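Local coordinates for hypothetical protein (Clostridium sporogenes ATCC 15579, PDB 4QRK) that is of unknown function but forms a right-handed beta-helix and may act in cell adhesion, at residues A[184-187]-A[191-194]; A[195-198]-A[202-205]. One frame throughout, in Å; residues are numbered along the deposited sequence.

Contact 1: A[184-187]-A[191-194]; sequences FIVE and IYKN
Strands 185-187 and 191-193 run antiparallel, with their short axes 4.8 Å apart at closest approach and 149° between their directions. They form a beta hairpin, and strand 185-187 is the outermost strand on this side of its sheet in the right-handed beta-helix. I185 and K193 are a hydrogen-bonded pair. The bond from I185 N to K193 O is 2.7 Å, and K193 N answers to I185 O at 3.0 Å. E187 and I191 form the second hydrogen-bonded pair. E187 N reaches I191 O at 2.8 Å, but the return bond from I191 N to E187 O is weak. Between them, V186 and Y192 are a non-hydrogen-bonded pair, and the CA-H of Y192 points at I185 O. On their face of the sheet, V186 and Y192 lie side by side, with V186 CG2 4.1 Å from Y192 CE2. F184 turns toward the other strand. Its CB packs against Y192 CB, and K193 O sits near the plane of its ring, at the edge. F184 is buried, and both aromatics touch I217 of strand 215-219 in the other sheet. N194 OD1 accepts from V168 N, and its ND2 donates to I166 O. The other face carries I185, E187, I191 and K193. The K193 chain bends at its third torsion (chi3 -73°), which swings its amine over to E187. K193 NZ and E187 OE1 form a salt bridge, though its modelled length of 2.4 Å is doubtful. Beside it, E187 CB meets I191 CB at 3.9 Å.

Contact 2: A[195-198]-A[202-205]; sequences SQYG and NSIE
Y197 OH donates a hydrogen bond to E205 OE2 at 2.8 Å. This is the one polar bond between segments 195-198 and 202-205. The carboxylate oxygen is met on its syn side, and the hydroxyl oxygen lies 16° out of the carboxylate plane. Relative to the tyrosine ring, E205 OE2 sits at the edge, in plane. E205 OE2 is also 3.6 Å from Y197 CE1, so it lies beside the hydroxyl on the CE1 flank. The two flat groups are nearly perpendicular, with 89° between the ring and carboxylate planes. The side chains themselves cross at about a right angle. On Y197, CG is anti to the backbone N, and the ring reaches out from the loop to the strand. E205 comes to meet it with a chain bent at its second torsion (chi2 -78°), which folds the carboxylate back toward the hydroxyl. S203 adds a looser touch. S203 CB lies 4.1 Å from Y197 CE1, an oblique approach to the ring. In the right-handed beta-helix, this tyrosine belongs to the loop that follows strand 191-193, while S203 and E205 lie on strand 203-210, an inner strand of the sheet. S203 and E205 both have backbone hydrogen bonds to V147 in the neighbouring strand 147-153. I204 leaves the backbone away from segment 195-198, and its side chain is buried against V147, V149 and I166. The side of the sheet with Y197 and E205 is a partly exposed surface. There K169 of strand 167-174 touches both Y197 and E205, and K148 of strand 147-153 also touches E205.

From the N terminus, contact 1 comes first. It closes the short turn between strands 185-187 and 191-193. The chain then leaves N194 and runs directly into S195, where contact 2 begins. Contact 2 closes the next loop, bringing segment 195-198 back to the start of strand 203-210. The two loops follow in series and neither nests nor crosses. The centres of the two contacts are about 11 Å apart, and I185 CD1 packs against S195 CA at 4.1 Å. Both reach the same sheet. Contact 1 builds its end hairpin, and contact 2 ties the following loop to a strand farther in. Strand 167-174 lies between strands 191-193 and 203-210, and its K169 touches side chains from both contacts.

Contact 1: A[184-187]-A[191-194]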
loop_
_atom_site.group_PDB
_atom_site.type_symbol
_atom_site.label_atom_id
_atom_site.label_comp_id
_atom_site.label_asym_id
_atom_site.label_seq_id
_atom_site.Cartn_x
_atom_site.Cartn_y
_atom_site.Cartn_z
ATOM N N PHE A 184 -18.669 -8.014 -9.526
ATOM C CA PHE A 184 -18.860 -6.577 -9.687
ATOM C C PHE A 184 -19.701 -6.221 -10.913
ATOM O O PHE A 184 -19.675 -6.879 -11.945
ATOM C CB PHE A 184 -17.537 -5.851 -9.828
ATOM C CG PHE A 184 -16.725 -5.833 -8.588
ATOM C CD1 PHE A 184 -15.856 -6.877 -8.307
ATOM C CD2 PHE A 184 -16.780 -4.764 -7.722
ATOM C CE1 PHE A 184 -15.070 -6.863 -7.168
ATOM C CE2 PHE A 184 -15.997 -4.747 -6.568
ATOM C CZ PHE A 184 -15.137 -5.810 -6.309
ATOM N N ILE A 185 -20.409 -5.124 -10.793
ATOM C CA ILE A 185 -21.170 -4.588 -11.915
ATOM C C ILE A 185 -20.202 -4.018 -12.922
ATOM O O ILE A 185 -19.270 -3.326 -12.551
ATOM C CB ILE A 185 -22.140 -3.486 -11.412
ATOM C CG1 ILE A 185 -23.176 -4.101 -10.470
ATOM C CG2 ILE A 185 -22.835 -2.780 -12.561
ATOM C CD1 ILE A 185 -23.756 -3.120 -9.494
ATOM N N VAL A 186 -20.407 -4.319 -14.201
ATOM C CA VAL A 186 -19.524 -3.830 -15.254
ATOM C C VAL A 186 -20.164 -2.615 -15.878
ATOM O O VAL A 186 -21.290 -2.656 -16.294
ATOM C CB VAL A 186 -19.280 -4.916 -16.300
ATOM C CG1 VAL A 186 -18.367 -4.429 -17.382
ATOM C CG2 VAL A 186 -18.669 -6.135 -15.615
ATOM N N GLU A 187 -19.450 -1.514 -15.890
ATOM C CA GLU A 187 -19.956 -0.289 -16.472
ATOM C C GLU A 187 -19.031 0.058 -17.611
ATOM O O GLU A 187 -17.840 0.341 -17.410
ATOM C CB GLU A 187 -19.966 0.836 -15.430
ATOM C CG GLU A 187 -20.482 2.163 -15.946
ATOM C CD GLU A 187 -20.142 3.335 -15.036
ATOM O OE1 GLU A 187 -20.522 3.289 -13.843
ATOM O OE2 GLU A 187 -19.488 4.300 -15.521
ATOM N N ILE A 191 -14.695 0.256 -16.111
ATOM C CA ILE A 191 -15.268 0.627 -14.806
ATOM C C ILE A 191 -16.054 -0.517 -14.167
ATOM O O ILE A 191 -16.932 -1.127 -14.801
ATOM C CB ILE A 191 -16.242 1.802 -14.923
ATOM C CG1 ILE A 191 -15.619 2.955 -15.716
ATOM C CG2 ILE A 191 -16.715 2.225 -13.522
ATOM C CD1 ILE A 191 -14.378 3.484 -15.105
ATOM N N TYR A 192 -15.771 -0.751 -12.894
ATOM C CA TYR A 192 -16.397 -1.793 -12.087
ATOM C C TYR A 192 -16.919 -1.207 -10.792
ATOM O O TYR A 192 -16.241 -0.384 -10.172
ATOM C CB TYR A 192 -15.379 -2.872 -11.750
ATOM C CG TYR A 192 -14.784 -3.474 -12.973
ATOM C CD1 TYR A 192 -13.745 -2.844 -13.624
ATOM C CD2 TYR A 192 -15.278 -4.652 -13.490
ATOM C CE1 TYR A 192 -13.186 -3.374 -14.762
ATOM C CE2 TYR A 192 -14.750 -5.195 -14.630
ATOM C CZ TYR A 192 -13.702 -4.544 -15.280
ATOM O OH TYR A 192 -13.145 -5.074 -16.420
ATOM N N LYS A 193 -18.099 -1.639 -10.366
ATOM C CA LYS A 193 -18.680 -1.121 -9.131
ATOM C C LYS A 193 -19.357 -2.225 -8.363
ATOM O O LYS A 193 -19.726 -3.239 -8.939
ATOM C CB LYS A 193 -19.763 -0.081 -9.442
ATOM C CG LYS A 193 -19.319 1.084 -10.273
ATOM C CD LYS A 193 -20.522 1.870 -10.801
ATOM C CE LYS A 193 -21.243 1.102 -11.908
ATOM N NZ LYS A 193 -22.207 1.940 -12.699
ATOM N N ASN A 194 -19.574 -1.996 -7.073
ATOM C CA ASN A 194 -20.462 -2.844 -6.307
ATOM C C ASN A 194 -21.835 -2.213 -6.173
ATOM O O ASN A 194 -22.091 -1.073 -6.626
ATOM C CB ASN A 194 -19.872 -3.198 -4.942
ATOM C CG ASN A 194 -19.701 -1.992 -4.023
ATOM O OD1 ASN A 194 -20.153 -0.872 -4.311
ATOM N ND2 ASN A 194 -19.072 -2.235 -2.881
#

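Contact 2: A[195-198]-A[202-205]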
loop_
_atom_site.group_PDB
_atom_site.type_symbol
_atom_site.label_atom_id
_atom_site.label_comp_id
_atom_site.label_asym_id
_atom_site.label_seq_id
_atom_site.Cartn_x
_atom_site.Cartn_y
_atom_site.Cartn_z
ATOM N N SER A 195 -22.732 -2.968 -5.565
ATOM C CA SER A 195 -24.132 -2.551 -5.500
ATOM C C SER A 195 -24.288 -1.329 -4.586
ATOM O O SER A 195 -25.197 -0.536 -4.790
ATOM C CB SER A 195 -25.028 -3.716 -5.045
ATOM O OG SER A 195 -24.586 -4.247 -3.808
ATOM N N GLN A 196 -23.398 -1.146 -3.607
ATOM C CA GLN A 196 -23.512 0.026 -2.719
ATOM C C GLN A 196 -23.090 1.362 -3.343
ATOM O O GLN A 196 -23.403 2.425 -2.815
ATOM C CB GLN A 196 -22.809 -0.204 -1.393
ATOM C CG GLN A 196 -23.621 -1.042 -0.447
ATOM C CD GLN A 196 -24.855 -0.318 0.068
ATOM O OE1 GLN A 196 -25.958 -0.580 -0.389
ATOM N NE2 GLN A 196 -24.673 0.584 1.016
ATOM N N TYR A 197 -22.396 1.321 -4.472
ATOM C CA TYR A 197 -21.884 2.561 -5.037
ATOM C C TYR A 197 -23.019 3.478 -5.493
ATOM O O TYR A 197 -23.901 3.066 -6.246
ATOM C CB TYR A 197 -20.961 2.314 -6.208
ATOM C CG TYR A 197 -20.334 3.597 -6.647
ATOM C CD1 TYR A 197 -19.271 4.164 -5.913
ATOM C CD2 TYR A 197 -20.816 4.281 -7.759
ATOM C CE1 TYR A 197 -18.710 5.351 -6.303
ATOM C CE2 TYR A 197 -20.263 5.476 -8.147
ATOM C CZ TYR A 197 -19.219 6.010 -7.428
ATOM O OH TYR A 197 -18.688 7.207 -7.835
ATOM N N GLY A 198 -22.970 4.718 -5.024
ATOM C CA GLY A 198 -24.021 5.687 -5.264
ATOM C C GLY A 198 -25.074 5.738 -4.164
ATOM O O GLY A 198 -25.876 6.659 -4.148
ATOM N N ASN A 202 -20.408 7.251 2.132
ATOM C CA ASN A 202 -18.968 7.098 1.890
ATOM C C ASN A 202 -18.632 6.138 0.754
ATOM O O ASN A 202 -19.330 5.138 0.525
ATOM C CB ASN A 202 -18.289 6.553 3.143
ATOM C CG ASN A 202 -18.532 7.424 4.363
ATOM O OD1 ASN A 202 -18.862 6.925 5.447
ATOM N ND2 ASN A 202 -18.369 8.729 4.192
ATOM N N SER A 203 -17.545 6.425 0.049
ATOM C CA SER A 203 -17.148 5.557 -1.049
ATOM C C SER A 203 -15.635 5.433 -1.205
ATOM O O SER A 203 -14.892 6.301 -0.751
ATOM C CB SER A 203 -17.771 6.077 -2.351
ATOM O OG SER A 203 -17.043 7.201 -2.782
ATOM N N ILE A 204 -15.198 4.339 -1.835
ATOM C CA ILE A 204 -13.811 4.172 -2.264
ATOM C C ILE A 204 -13.741 4.297 -3.774
ATOM O O ILE A 204 -14.431 3.573 -4.507
ATOM C CB ILE A 204 -13.203 2.799 -1.865
ATOM C CG1 ILE A 204 -13.657 2.417 -0.476
ATOM C CG2 ILE A 204 -11.668 2.880 -1.985
ATOM C CD1 ILE A 204 -12.981 1.147 0.149
ATOM N N GLU A 205 -12.943 5.257 -4.238
ATOM C CA GLU A 205 -12.718 5.461 -5.665
ATOM C C GLU A 205 -11.362 4.845 -5.915
ATOM O O GLU A 205 -10.386 5.242 -5.289
ATOM C CB GLU A 205 -12.672 6.953 -6.034
ATOM C CG GLU A 205 -14.016 7.727 -5.807
ATOM C CD GLU A 205 -15.056 7.501 -6.876
ATOM O OE1 GLU A 205 -14.735 6.909 -7.935
ATOM O OE2 GLU A 205 -16.212 7.937 -6.658
#